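Local coordinates for DUF871 domain-containing protein (Enterococcus faecalis, PDB 2P0O) that has no established function but probably acts as a 6-phospho-N-acetylmuramidase, cleaving a phosphorylated disaccharide of peptidoglycan origin, at residues S227-A232 with I339-T344; M231-Y236 with G361-E366; L245-S250 with F355-E360; R253-I258 with T334-I339; V302-I307 with Q320-D325. One frame throughout, in Å; residues are numbered along the deposited sequence.

Interaction 1 of 5, residues S227-A232 with I339-T344; sequences SERTMA and IDKDQT. Unlike the reference sequence in segment 339-344: D340 (reference Glu).
R229, in the first turn of helix 228-240, meets D342 tip to tip. Its chain runs extended from CG to NE, with CG anti to the backbone N (chi1 -171°). The guanidinium grips the carboxylate end-on: D342 OD1 accepts R229 NH1 at 2.8 Å with its syn lone pair, and NH2 donates to OD2 of D342 at 2.7 Å from above the carboxylate plane. Both oxygens lie close to the guanidinium plane, although the two flat groups are turned 35° apart. E246 is a second anionic partner of NH2, and D342 OD2 also accepts the backbone N of E246, so the buried aspartate is held firmly. The K341 flank is looser. Its chain bends at chi2, CG lies 3.7 Å from R229 NH1, and NZ stays 4.2 Å from T230 OG1; NZ and OG1 both bind D181 instead. The result is a bidentate Arg-Asp salt bridge between the helix following the last strand of the TIM barrel and the C-terminal domain.

Interaction 2 of 5, residues M231-Y236 with G361-E366; sequences MAQFGY and GTIENE
Q233 NE2 is gripped by two acceptors, the carbonyl O of L244 and OD1 of D342, while OE1 of the same amide accepts from N202 ND2. Thus anchored, the side chain extends beyond CG and obliquely crosses I363, whose CD1 lies 3.5 Å from Q233 NE2 and 3.9 Å from Q233 CG. The other branch of I363, CG2, anti to its own backbone N, presses on the methyl of A232, with CB of A232 at 3.5 Å from I363 CG2, tighter than usual van der Waals contact. The small alanine lets helix 363-370 come close, with A232 CA 5.8 Å from E364 CA. One turn further on, the Y236 ring turns its edge to E366; CE2 is 3.9 Å from E366 O, which lies in the ring plane. I363 N meanwhile donates to E246 OE2 at the start of its helix. The chemistry implies close helix-helix packing, in which the I363 methyls meet A232 and the Q233 chain, and the buried glutamine amide is satisfied by partners outside helix 363-370.

Interaction 3 of 5, residues L245-S250 with F355-E360; sequences LEVAPS and FTLVTE
F355 enters first, its CG in the crowded position between backbone N and carbonyl carbon (chi1 60°); its CB rests 4.0 Å from L245 CD1. Strands 354-359 and 242-247 are parallel neighbours in the three-stranded mixed sheet of the C-terminal domain. The carbonyl O of T356 then accepts L245 N at 3.0 Å in an almost straight bond (173°), while its OG1 turns to Q242. L357 pairs with L245 in parallel register, and its CD2 lies 4.2 Å from L245 CB; V247 joins them on this face, its CG1 beside L357 CB. V358, on the opposite side with E246, takes both roles through its backbone: its N donates to L245 O at 2.9 Å and its O accepts V247 N at 2.9 Å. Its CG2 touches E246 CG at 3.8 Å. T359 pairs with V247 and closes the strand. E360 finally adds a weak bond from its N to V247 O, its CA lies 3.6 Å from E246 OE1, and its extended chain crosses that of E246 at about a right angle, with E360 OE1 3.7 Å from P249 CD. The two carboxylates, planes 66° apart, do not touch. E246 is instead paired with R229 through OE1, and its OE2 accepts I363 N at the start of helix 363-370. The strand pairing therefore carries a buried carboxylate that is probably kept ionised by the arginine and the helix start.

Interaction 4 of 5, residues R253-I258 with T334-I339; sequences RYLKRI and TITRII
This is apolar packing of the short helix 255-258 against strand 332-337, an outermost strand of the four-stranded antiparallel sheet in the C-terminal domain. The strand carries a classic beta bulge here: I335 and T336 both stand opposite V305, with I335 in a helix-like conformation (psi -54°), and both turn their side chains to the helix. I335 contributes the largest share. Its CD1 reaches Y254 CB at 3.7 Å, close to the plane of the tyrosine ring at its edge, while R253 CG lies over one ring face, toward the rim. Its CG2, anti to the backbone N, sits over the helix backbone, 3.8 Å from L255 CA, and its CG1 meets I258 CG2 at 4.2 Å. Y254 is the N-cap residue; its hydroxyl leaves the contact to bind E293 N. T336 splits its two branches. OG1, anti to the backbone N, goes to the carbonyl O of A248, whereas CG2 takes the crowded position and meets two methyls on the helix side, L255 CD1 at 4.0 Å and I258 CD1 at 4.3 Å.

Interaction 5 of 5, residues V302-I307 with Q320-D325; sequences VGTVTI and QVTLVD
The D325 carboxylate is met at its outer side: OD1 uses its anti lone pair to accept V302 N at 2.8 Å, in a fairly straight bond (161°), with V302 CG1 close by. The peptide planes along this beta hairpin of strands 304-308 and 319-322 are approached unevenly. G303 N reaches T322 O at 2.9 Å from 35° above the carbonyl plane, and Q320 N likewise comes to T306 O from above. By contrast, T322 N meets T304 O at 2.9 Å and T306 N meets Q320 O at 2.8 Å in the carbonyl plane. T306 and Q320 thus form an antiparallel hydrogen-bonded pair, and V305 and V321 a non-hydrogen-bonded one whose valines share the side of the sheet facing L357 and F355. Before the strand begins, G303 has a positive phi (103°), a backbone conformation readily taken by glycine. There T322 OG1, between its own backbone N and carbonyl carbon, adds weak bonds from G303 N at 3.3 Å and T304 N at 3.2 Å, and it also bonds R300 O. V302 CG2 packs on L323 O. On the other side of the sheet from the valines, Q320 NE2 pairs with E318, and a water bridges the strands, donating to T306 OG1 at 2.9 Å and to Q320 OE1 at 2.8 Å.

In the fold
Interactions 1 and 2 share helix 228-240, which follows the last barrel strand, and their centres lie about 8 Å apart; together they seat the C-terminal domain and its closing helix 363-370 against the barrel domain. Next along the chain, strand 242-247 enters interaction 3, about 11 Å from interaction 1 between centres, where E246 serves both. Interactions 4 and 5 lie further out, their centres about 10 Å apart, and join through neighbouring strands 332-337 and 304-308 of one antiparallel sheet. V247 and L357 of interaction 3 pack on V305 of interaction 5, linking the two small sheets. Interaction 5 has the shortest chain separation, within the spans of the other four.

Interaction 1 of 5, residues S227-A232 with I339-T344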
# COMPACT_ATOMS: atom_id res chain seq x y z
N SER A 227 -4.10 -8.99 -5.85
CA SER A 227 -4.30 -9.61 -7.16
C SER A 227 -3.09 -9.36 -8.08
O SER A 227 -2.30 -8.45 -7.83
CB SER A 227 -5.54 -9.03 -7.83
OG SER A 227 -5.28 -7.67 -8.14
N GLU A 228 -2.95 -10.17 -9.13
CA GLU A 228 -1.94 -9.95 -10.15
C GLU A 228 -1.97 -8.52 -10.74
O GLU A 228 -0.92 -7.93 -10.99
CB GLU A 228 -2.09 -10.99 -11.28
CG GLU A 228 -1.87 -12.44 -10.81
CD GLU A 228 -0.41 -12.90 -10.92
OE1 GLU A 228 0.45 -12.09 -11.37
OE2 GLU A 228 -0.12 -14.07 -10.56
N ARG A 229 -3.18 -7.99 -10.94
CA ARG A 229 -3.38 -6.67 -11.48
C ARG A 229 -2.74 -5.60 -10.60
O ARG A 229 -2.10 -4.63 -11.07
CB ARG A 229 -4.89 -6.40 -11.57
CG ARG A 229 -5.25 -5.12 -12.32
CD ARG A 229 -6.76 -4.86 -12.28
NE ARG A 229 -7.12 -3.77 -13.18
CZ ARG A 229 -7.03 -2.47 -12.89
NH1 ARG A 229 -6.58 -2.05 -11.71
NH2 ARG A 229 -7.39 -1.58 -13.81
N THR A 230 -2.97 -5.77 -9.30
CA THR A 230 -2.48 -4.83 -8.31
C THR A 230 -0.97 -4.96 -8.16
O THR A 230 -0.27 -3.96 -8.06
CB THR A 230 -3.25 -5.03 -6.97
OG1 THR A 230 -4.64 -4.79 -7.23
CG2 THR A 230 -2.78 -4.06 -5.92
N MSE A 231 -0.47 -6.19 -8.14
CA MSE A 231 0.99 -6.44 -8.20
C MSE A 231 1.67 -5.70 -9.36
O MSE A 231 2.75 -5.11 -9.20
CB MSE A 231 1.27 -7.94 -8.32
CG MSE A 231 0.82 -8.70 -7.10
SE MSE A 231 1.04 -10.64 -7.22
CE MSE A 231 2.98 -10.71 -7.22
N ALA A 232 1.02 -5.75 -10.52
CA ALA A 232 1.53 -5.13 -11.75
C ALA A 232 1.60 -3.63 -11.60
O ALA A 232 2.53 -3.02 -12.12
CB ALA A 232 0.65 -5.49 -12.93
N ILE A 339 -10.97 3.51 -15.71
CA ILE A 339 -11.71 2.42 -15.07
C ILE A 339 -12.03 2.78 -13.61
O ILE A 339 -11.18 3.34 -12.91
CB ILE A 339 -10.86 1.09 -15.21
CG1 ILE A 339 -10.97 0.55 -16.64
CG2 ILE A 339 -11.19 0.01 -14.20
CD1 ILE A 339 -12.31 0.70 -17.29
N ASP A 340 -13.25 2.48 -13.18
CA ASP A 340 -13.71 2.87 -11.84
C ASP A 340 -12.64 2.56 -10.80
O ASP A 340 -12.28 3.41 -9.98
CB ASP A 340 -15.02 2.16 -11.49
CG ASP A 340 -15.72 2.79 -10.30
OD1 ASP A 340 -15.08 3.55 -9.57
OD2 ASP A 340 -16.94 2.51 -10.09
N LYS A 341 -12.14 1.33 -10.84
CA LYS A 341 -11.17 0.82 -9.89
C LYS A 341 -9.84 1.61 -9.87
O LYS A 341 -9.15 1.64 -8.85
CB LYS A 341 -10.95 -0.70 -10.13
CG LYS A 341 -9.59 -1.29 -9.64
CD LYS A 341 -9.62 -1.84 -8.19
CE LYS A 341 -8.53 -2.90 -7.95
NZ LYS A 341 -8.67 -3.67 -6.61
N ASP A 342 -9.49 2.26 -10.97
CA ASP A 342 -8.23 3.00 -10.98
C ASP A 342 -8.38 4.47 -10.64
O ASP A 342 -7.39 5.20 -10.48
CB ASP A 342 -7.47 2.81 -12.31
CG ASP A 342 -6.90 1.40 -12.44
OD1 ASP A 342 -6.79 0.70 -11.41
OD2 ASP A 342 -6.59 0.97 -13.58
N GLN A 343 -9.61 4.92 -10.47
CA GLN A 343 -9.81 6.34 -10.23
C GLN A 343 -9.24 6.89 -8.93
O GLN A 343 -9.02 8.08 -8.82
CB GLN A 343 -11.30 6.68 -10.38
CG GLN A 343 -11.72 6.73 -11.86
CD GLN A 343 -13.18 7.05 -12.05
OE1 GLN A 343 -13.76 7.75 -11.25
NE2 GLN A 343 -13.77 6.54 -13.11
N THR A 344 -9.01 6.06 -7.91
CA THR A 344 -8.33 6.56 -6.71
C THR A 344 -6.82 6.81 -6.93
O THR A 344 -6.15 7.31 -6.05
CB THR A 344 -8.51 5.65 -5.51
OG1 THR A 344 -8.10 4.32 -5.86
CG2 THR A 344 -9.99 5.66 -5.02

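Interaction 2 of 5, residues M231-Y236 with G361-E366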
# COMPACT_ATOMS: atom_id res chain seq x y z
N MSE A 231 -0.47 -6.19 -8.14
CA MSE A 231 0.99 -6.44 -8.20
C MSE A 231 1.67 -5.70 -9.36
O MSE A 231 2.75 -5.11 -9.20
CB MSE A 231 1.27 -7.94 -8.32
CG MSE A 231 0.82 -8.70 -7.10
SE MSE A 231 1.04 -10.64 -7.22
CE MSE A 231 2.98 -10.71 -7.22
N ALA A 232 1.02 -5.75 -10.52
CA ALA A 232 1.53 -5.13 -11.75
C ALA A 232 1.60 -3.63 -11.60
O ALA A 232 2.53 -3.02 -12.12
CB ALA A 232 0.65 -5.49 -12.93
N GLN A 233 0.63 -3.05 -10.88
CA GLN A 233 0.62 -1.61 -10.64
C GLN A 233 1.79 -1.24 -9.70
O GLN A 233 2.51 -0.28 -10.00
CB GLN A 233 -0.74 -1.13 -10.12
CG GLN A 233 -1.79 -1.08 -11.24
CD GLN A 233 -3.15 -0.61 -10.77
OE1 GLN A 233 -3.68 -1.09 -9.77
NE2 GLN A 233 -3.74 0.32 -11.51
N PHE A 234 1.97 -1.99 -8.61
CA PHE A 234 3.12 -1.79 -7.74
C PHE A 234 4.40 -1.90 -8.55
O PHE A 234 5.25 -1.01 -8.48
CB PHE A 234 3.16 -2.77 -6.54
CG PHE A 234 2.28 -2.35 -5.37
CD1 PHE A 234 2.69 -1.35 -4.48
CD2 PHE A 234 1.05 -2.99 -5.15
CE1 PHE A 234 1.87 -0.96 -3.38
CE2 PHE A 234 0.22 -2.61 -4.04
CZ PHE A 234 0.63 -1.61 -3.18
N GLY A 235 4.50 -2.97 -9.33
CA GLY A 235 5.70 -3.28 -10.06
C GLY A 235 6.00 -2.19 -11.06
O GLY A 235 7.14 -1.76 -11.18
N TYR A 236 4.99 -1.76 -11.79
CA TYR A 236 5.17 -0.72 -12.80
C TYR A 236 5.67 0.59 -12.16
O TYR A 236 6.59 1.24 -12.66
CB TYR A 236 3.85 -0.50 -13.55
CG TYR A 236 3.99 -0.17 -15.02
CD1 TYR A 236 4.10 1.15 -15.46
CD2 TYR A 236 4.00 -1.20 -15.98
CE1 TYR A 236 4.22 1.44 -16.83
CE2 TYR A 236 4.11 -0.93 -17.33
CZ TYR A 236 4.22 0.39 -17.75
OH TYR A 236 4.35 0.62 -19.12
N GLY A 361 -8.09 -4.50 -18.99
CA GLY A 361 -7.75 -5.91 -18.89
C GLY A 361 -6.31 -6.25 -19.22
O GLY A 361 -5.94 -7.43 -19.16
N THR A 362 -5.49 -5.24 -19.57
CA THR A 362 -4.14 -5.51 -20.10
C THR A 362 -2.99 -5.14 -19.12
O THR A 362 -1.81 -5.31 -19.43
CB THR A 362 -3.89 -4.85 -21.48
OG1 THR A 362 -3.91 -3.43 -21.36
CG2 THR A 362 -4.96 -5.27 -22.48
N ILE A 363 -3.35 -4.64 -17.95
CA ILE A 363 -2.35 -4.24 -16.97
C ILE A 363 -1.33 -5.36 -16.70
O ILE A 363 -0.12 -5.11 -16.69
CB ILE A 363 -2.99 -3.71 -15.67
CG1 ILE A 363 -3.24 -2.20 -15.80
CG2 ILE A 363 -2.07 -3.97 -14.43
CD1 ILE A 363 -3.77 -1.54 -14.52
N GLU A 364 -1.81 -6.59 -16.52
CA GLU A 364 -0.93 -7.72 -16.27
C GLU A 364 0.10 -7.98 -17.37
O GLU A 364 1.29 -8.13 -17.07
CB GLU A 364 -1.73 -8.98 -15.95
CG GLU A 364 -2.58 -8.86 -14.68
CD GLU A 364 -4.07 -8.52 -14.94
OE1 GLU A 364 -4.36 -7.59 -15.75
OE2 GLU A 364 -4.93 -9.20 -14.31
N ASN A 365 -0.33 -8.02 -18.63
CA ASN A 365 0.63 -8.22 -19.72
C ASN A 365 1.49 -7.00 -19.99
O ASN A 365 2.62 -7.12 -20.48
CB ASN A 365 -0.01 -8.70 -21.03
CG ASN A 365 1.03 -9.16 -22.05
OD1 ASN A 365 2.03 -9.80 -21.71
ND2 ASN A 365 0.82 -8.82 -23.32
N GLU A 366 0.98 -5.83 -19.66
CA GLU A 366 1.75 -4.62 -19.85
C GLU A 366 2.95 -4.65 -18.88
O GLU A 366 4.07 -4.34 -19.29
CB GLU A 366 0.86 -3.42 -19.60
CG GLU A 366 1.02 -2.30 -20.56
CD GLU A 366 0.82 -2.70 -22.01
OE1 GLU A 366 -0.31 -3.05 -22.45
OE2 GLU A 366 1.83 -2.65 -22.72

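Interaction 3 of 5, residues L245-S250 with F355-E360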
# COMPACT_ATOMS: atom_id res chain seq x y z
N LEU A 245 -2.68 2.93 -15.33
CA LEU A 245 -4.14 2.93 -15.19
C LEU A 245 -4.80 2.40 -16.45
O LEU A 245 -4.24 2.54 -17.54
CB LEU A 245 -4.69 4.36 -14.91
CG LEU A 245 -4.11 5.26 -13.82
CD1 LEU A 245 -2.85 5.96 -14.36
CD2 LEU A 245 -5.12 6.32 -13.32
N GLU A 246 -5.97 1.80 -16.30
CA GLU A 246 -6.77 1.28 -17.42
C GLU A 246 -7.91 2.21 -17.83
O GLU A 246 -8.44 2.96 -17.00
CB GLU A 246 -7.34 -0.11 -17.09
CG GLU A 246 -6.38 -1.24 -17.37
CD GLU A 246 -6.91 -2.63 -16.95
OE1 GLU A 246 -8.08 -2.76 -16.50
OE2 GLU A 246 -6.13 -3.60 -17.10
N VAL A 247 -8.28 2.16 -19.11
CA VAL A 247 -9.37 2.97 -19.61
C VAL A 247 -10.38 2.05 -20.25
O VAL A 247 -10.02 0.94 -20.67
CB VAL A 247 -8.89 4.05 -20.67
CG1 VAL A 247 -8.01 5.07 -20.02
CG2 VAL A 247 -8.21 3.40 -21.95
N ALA A 248 -11.63 2.50 -20.32
CA ALA A 248 -12.70 1.73 -20.96
C ALA A 248 -12.44 1.60 -22.45
O ALA A 248 -11.84 2.48 -23.04
CB ALA A 248 -14.08 2.40 -20.73
N PRO A 249 -12.94 0.51 -23.09
CA PRO A 249 -12.89 0.42 -24.56
C PRO A 249 -13.55 1.63 -25.21
O PRO A 249 -14.51 2.16 -24.67
CB PRO A 249 -13.71 -0.85 -24.86
CG PRO A 249 -13.56 -1.70 -23.61
CD PRO A 249 -13.61 -0.67 -22.50
N SER A 250 -13.05 2.07 -26.36
CA SER A 250 -13.66 3.16 -27.11
C SER A 250 -13.46 2.98 -28.59
O SER A 250 -12.50 2.35 -29.03
CB SER A 250 -13.06 4.51 -26.70
OG SER A 250 -13.47 5.52 -27.60
N PHE A 355 2.17 9.06 -15.98
CA PHE A 355 1.12 8.07 -15.93
C PHE A 355 0.89 7.48 -17.31
O PHE A 355 0.95 8.20 -18.30
CB PHE A 355 -0.15 8.67 -15.38
CG PHE A 355 -0.70 9.84 -16.19
CD1 PHE A 355 -0.24 11.14 -15.99
CD2 PHE A 355 -1.76 9.64 -17.08
CE1 PHE A 355 -0.79 12.24 -16.69
CE2 PHE A 355 -2.30 10.73 -17.80
CZ PHE A 355 -1.84 12.02 -17.59
N THR A 356 0.61 6.17 -17.34
CA THR A 356 0.51 5.40 -18.55
C THR A 356 -0.91 4.81 -18.63
O THR A 356 -1.39 4.14 -17.71
CB THR A 356 1.57 4.30 -18.53
OG1 THR A 356 2.88 4.91 -18.40
CG2 THR A 356 1.50 3.42 -19.76
N LEU A 357 -1.59 5.08 -19.74
CA LEU A 357 -2.97 4.63 -19.93
C LEU A 357 -2.90 3.41 -20.81
O LEU A 357 -2.25 3.43 -21.87
CB LEU A 357 -3.79 5.73 -20.61
CG LEU A 357 -3.84 7.06 -19.85
CD1 LEU A 357 -4.81 8.07 -20.52
CD2 LEU A 357 -4.20 6.83 -18.32
N VAL A 358 -3.55 2.33 -20.36
CA VAL A 358 -3.60 1.11 -21.14
C VAL A 358 -5.06 0.64 -21.21
O VAL A 358 -5.91 1.03 -20.38
CB VAL A 358 -2.67 -0.03 -20.59
CG1 VAL A 358 -1.19 0.36 -20.67
CG2 VAL A 358 -3.07 -0.44 -19.15
N THR A 359 -5.36 -0.17 -22.20
CA THR A 359 -6.75 -0.54 -22.38
C THR A 359 -7.16 -1.63 -21.36
O THR A 359 -6.33 -2.39 -20.84
CB THR A 359 -7.05 -0.89 -23.85
OG1 THR A 359 -8.38 -0.44 -24.17
CG2 THR A 359 -6.92 -2.38 -24.10
N GLU A 360 -8.45 -1.63 -21.03
CA GLU A 360 -8.97 -2.44 -19.93
C GLU A 360 -8.59 -3.93 -20.08
O GLU A 360 -8.70 -4.50 -21.17
CB GLU A 360 -10.49 -2.27 -19.79
CG GLU A 360 -11.08 -3.01 -18.57
CD GLU A 360 -12.61 -2.89 -18.41
OE1 GLU A 360 -13.33 -2.56 -19.39
OE2 GLU A 360 -13.09 -3.15 -17.27

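Interaction 4 of 5, residues R253-I258 with T334-I339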
# COMPACT_ATOMS: atom_id res chain seq x y z
N ARG A 253 -11.50 7.60 -32.85
CA ARG A 253 -10.32 7.74 -33.72
C ARG A 253 -9.09 8.25 -32.94
O ARG A 253 -7.97 8.16 -33.43
CB ARG A 253 -10.62 8.71 -34.87
CG ARG A 253 -9.37 9.35 -35.54
CD ARG A 253 -9.67 10.26 -36.76
NE ARG A 253 -10.58 9.60 -37.70
CZ ARG A 253 -11.90 9.81 -37.70
NH1 ARG A 253 -12.67 9.15 -38.56
NH2 ARG A 253 -12.44 10.68 -36.84
N TYR A 254 -9.30 8.78 -31.75
CA TYR A 254 -8.21 9.38 -31.00
C TYR A 254 -7.73 8.52 -29.84
O TYR A 254 -6.92 8.98 -29.02
CB TYR A 254 -8.58 10.80 -30.55
CG TYR A 254 -9.01 11.60 -31.73
CD1 TYR A 254 -8.10 11.88 -32.76
CD2 TYR A 254 -10.33 11.99 -31.89
CE1 TYR A 254 -8.49 12.58 -33.91
CE2 TYR A 254 -10.73 12.70 -33.04
CZ TYR A 254 -9.81 12.99 -34.03
OH TYR A 254 -10.18 13.68 -35.15
N LEU A 255 -8.22 7.29 -29.79
CA LEU A 255 -7.85 6.39 -28.70
C LEU A 255 -6.34 6.14 -28.64
O LEU A 255 -5.74 6.20 -27.56
CB LEU A 255 -8.64 5.08 -28.75
CG LEU A 255 -8.40 4.07 -27.60
CD1 LEU A 255 -8.72 4.61 -26.22
CD2 LEU A 255 -9.14 2.73 -27.83
N LYS A 256 -5.73 5.88 -29.80
CA LYS A 256 -4.30 5.57 -29.88
C LYS A 256 -3.41 6.73 -29.51
O LYS A 256 -2.30 6.52 -29.02
CB LYS A 256 -3.92 5.07 -31.28
CG LYS A 256 -4.74 3.86 -31.67
CD LYS A 256 -3.98 2.81 -32.48
CE LYS A 256 -4.62 1.43 -32.23
NZ LYS A 256 -5.01 1.30 -30.76
N ARG A 257 -3.89 7.95 -29.74
CA ARG A 257 -3.17 9.13 -29.33
C ARG A 257 -3.10 9.19 -27.83
O ARG A 257 -2.13 9.71 -27.28
CB ARG A 257 -3.86 10.41 -29.80
CG ARG A 257 -3.31 10.98 -31.05
CD ARG A 257 -3.76 12.40 -31.21
NE ARG A 257 -3.44 12.86 -32.56
CZ ARG A 257 -3.00 14.07 -32.87
NH1 ARG A 257 -2.73 14.36 -34.14
NH2 ARG A 257 -2.82 14.99 -31.91
N ILE A 258 -4.15 8.73 -27.16
CA ILE A 258 -4.15 8.88 -25.72
C ILE A 258 -3.59 7.69 -24.94
O ILE A 258 -3.23 7.85 -23.79
CB ILE A 258 -5.48 9.48 -25.10
CG1 ILE A 258 -6.42 8.46 -24.44
CG2 ILE A 258 -6.17 10.54 -26.03
CD1 ILE A 258 -6.42 7.14 -24.85
N THR A 334 -14.46 13.81 -26.10
CA THR A 334 -14.38 12.85 -25.01
C THR A 334 -14.04 11.51 -25.62
O THR A 334 -14.74 11.05 -26.52
CB THR A 334 -15.72 12.76 -24.24
OG1 THR A 334 -16.78 12.72 -25.20
CG2 THR A 334 -15.90 14.00 -23.38
N ILE A 335 -12.95 10.90 -25.15
CA ILE A 335 -12.38 9.71 -25.83
C ILE A 335 -12.72 8.45 -25.07
O ILE A 335 -13.23 7.50 -25.63
CB ILE A 335 -10.81 9.77 -25.92
CG1 ILE A 335 -10.32 11.14 -26.43
CG2 ILE A 335 -10.27 8.58 -26.76
CD1 ILE A 335 -10.95 11.52 -27.75
N THR A 336 -12.39 8.43 -23.78
CA THR A 336 -12.69 7.27 -22.97
C THR A 336 -12.68 7.75 -21.52
O THR A 336 -12.62 8.96 -21.28
CB THR A 336 -11.71 6.09 -23.26
OG1 THR A 336 -11.97 5.02 -22.38
CG2 THR A 336 -10.24 6.50 -23.06
N ARG A 337 -12.71 6.80 -20.58
CA ARG A 337 -12.75 7.10 -19.17
C ARG A 337 -11.88 6.12 -18.39
O ARG A 337 -11.91 4.93 -18.67
CB ARG A 337 -14.19 6.98 -18.67
CG ARG A 337 -14.40 7.69 -17.32
CD ARG A 337 -15.86 7.81 -16.94
NE ARG A 337 -15.93 8.41 -15.61
CZ ARG A 337 -16.99 8.37 -14.80
NH1 ARG A 337 -18.13 7.79 -15.18
NH2 ARG A 337 -16.89 8.93 -13.60
N ILE A 338 -11.13 6.61 -17.39
CA ILE A 338 -10.44 5.73 -16.45
C ILE A 338 -11.37 4.77 -15.76
O ILE A 338 -12.42 5.15 -15.28
CB ILE A 338 -9.73 6.54 -15.30
CG1 ILE A 338 -8.84 7.66 -15.88
CG2 ILE A 338 -8.97 5.56 -14.35
CD1 ILE A 338 -7.65 7.15 -16.73
N ILE A 339 -10.97 3.51 -15.71
CA ILE A 339 -11.71 2.42 -15.07
C ILE A 339 -12.03 2.78 -13.61
O ILE A 339 -11.18 3.34 -12.91
CB ILE A 339 -10.86 1.09 -15.21
CG1 ILE A 339 -10.97 0.55 -16.64
CG2 ILE A 339 -11.19 0.01 -14.20
CD1 ILE A 339 -12.31 0.70 -17.29

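Interaction 5 of 5, residues V302-I307 with Q320-D325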
# COMPACT_ATOMS: atom_id res chain seq x y z
N VAL A 302 -15.62 12.68 -13.57
CA VAL A 302 -14.28 12.37 -13.07
C VAL A 302 -13.69 11.14 -13.78
O VAL A 302 -14.32 10.10 -13.87
CB VAL A 302 -14.22 12.27 -11.49
CG1 VAL A 302 -15.23 11.26 -10.94
CG2 VAL A 302 -12.80 11.94 -11.03
N GLY A 303 -12.50 11.30 -14.33
CA GLY A 303 -11.78 10.19 -14.97
C GLY A 303 -11.85 10.23 -16.47
O GLY A 303 -11.17 9.47 -17.13
N THR A 304 -12.65 11.15 -17.01
CA THR A 304 -12.82 11.30 -18.45
C THR A 304 -11.51 11.73 -19.13
O THR A 304 -10.88 12.72 -18.72
CB THR A 304 -14.04 12.22 -18.82
OG1 THR A 304 -15.26 11.61 -18.34
CG2 THR A 304 -14.18 12.37 -20.34
N VAL A 305 -11.11 10.96 -20.14
CA VAL A 305 -9.96 11.29 -20.98
C VAL A 305 -10.41 12.02 -22.23
O VAL A 305 -11.25 11.52 -23.01
CB VAL A 305 -9.19 10.02 -21.39
CG1 VAL A 305 -7.89 10.37 -22.11
CG2 VAL A 305 -8.93 9.13 -20.17
N THR A 306 -9.83 13.19 -22.44
CA THR A 306 -10.27 14.12 -23.48
C THR A 306 -9.12 14.60 -24.35
O THR A 306 -7.95 14.59 -23.92
CB THR A 306 -10.96 15.40 -22.87
OG1 THR A 306 -9.98 16.23 -22.24
CG2 THR A 306 -11.96 15.04 -21.80
N ILE A 307 -9.45 15.03 -25.56
CA ILE A 307 -8.49 15.71 -26.42
C ILE A 307 -9.16 16.96 -26.98
O ILE A 307 -10.31 16.91 -27.46
CB ILE A 307 -7.91 14.75 -27.54
CG1 ILE A 307 -6.75 15.41 -28.28
CG2 ILE A 307 -9.00 14.28 -28.54
CD1 ILE A 307 -5.92 14.43 -29.09
N GLN A 320 -6.23 15.74 -21.70
CA GLN A 320 -6.53 15.89 -20.29
C GLN A 320 -7.24 14.66 -19.74
O GLN A 320 -7.91 13.89 -20.48
CB GLN A 320 -7.40 17.09 -20.08
CG GLN A 320 -6.83 18.41 -20.61
CD GLN A 320 -7.68 19.59 -20.22
OE1 GLN A 320 -8.84 19.42 -19.85
NE2 GLN A 320 -7.11 20.77 -20.29
N VAL A 321 -7.09 14.46 -18.44
CA VAL A 321 -7.94 13.56 -17.69
C VAL A 321 -8.57 14.43 -16.61
O VAL A 321 -7.84 15.13 -15.87
CB VAL A 321 -7.11 12.42 -17.05
CG1 VAL A 321 -8.02 11.40 -16.33
CG2 VAL A 321 -6.22 11.71 -18.11
N THR A 322 -9.90 14.37 -16.50
CA THR A 322 -10.62 15.13 -15.47
C THR A 322 -10.47 14.60 -14.06
O THR A 322 -10.55 13.38 -13.82
CB THR A 322 -12.11 15.39 -15.83
OG1 THR A 322 -12.86 14.17 -15.91
CG2 THR A 322 -12.21 16.15 -17.18
N LEU A 323 -10.21 15.52 -13.12
CA LEU A 323 -10.05 15.17 -11.72
C LEU A 323 -11.34 15.39 -10.96
O LEU A 323 -11.50 14.89 -9.85
CB LEU A 323 -8.91 15.99 -11.10
CG LEU A 323 -7.51 15.63 -11.63
CD1 LEU A 323 -6.43 16.54 -11.01
CD2 LEU A 323 -7.17 14.15 -11.40
N VAL A 324 -12.27 16.12 -11.59
CA VAL A 324 -13.58 16.46 -11.05
C VAL A 324 -14.60 16.34 -12.21
O VAL A 324 -14.21 16.25 -13.36
CB VAL A 324 -13.57 17.92 -10.48
CG1 VAL A 324 -12.49 18.11 -9.41
CG2 VAL A 324 -13.33 18.97 -11.59
N ASP A 325 -15.90 16.35 -11.91
CA ASP A 325 -16.94 16.36 -12.94
C ASP A 325 -16.93 17.71 -13.66
O ASP A 325 -17.14 18.76 -13.04
CB ASP A 325 -18.32 16.13 -12.32
CG ASP A 325 -18.51 14.72 -11.81
OD1 ASP A 325 -17.61 13.86 -11.98
OD2 ASP A 325 -19.59 14.45 -11.21
O HOH W 1 -11.28 18.12 -20.54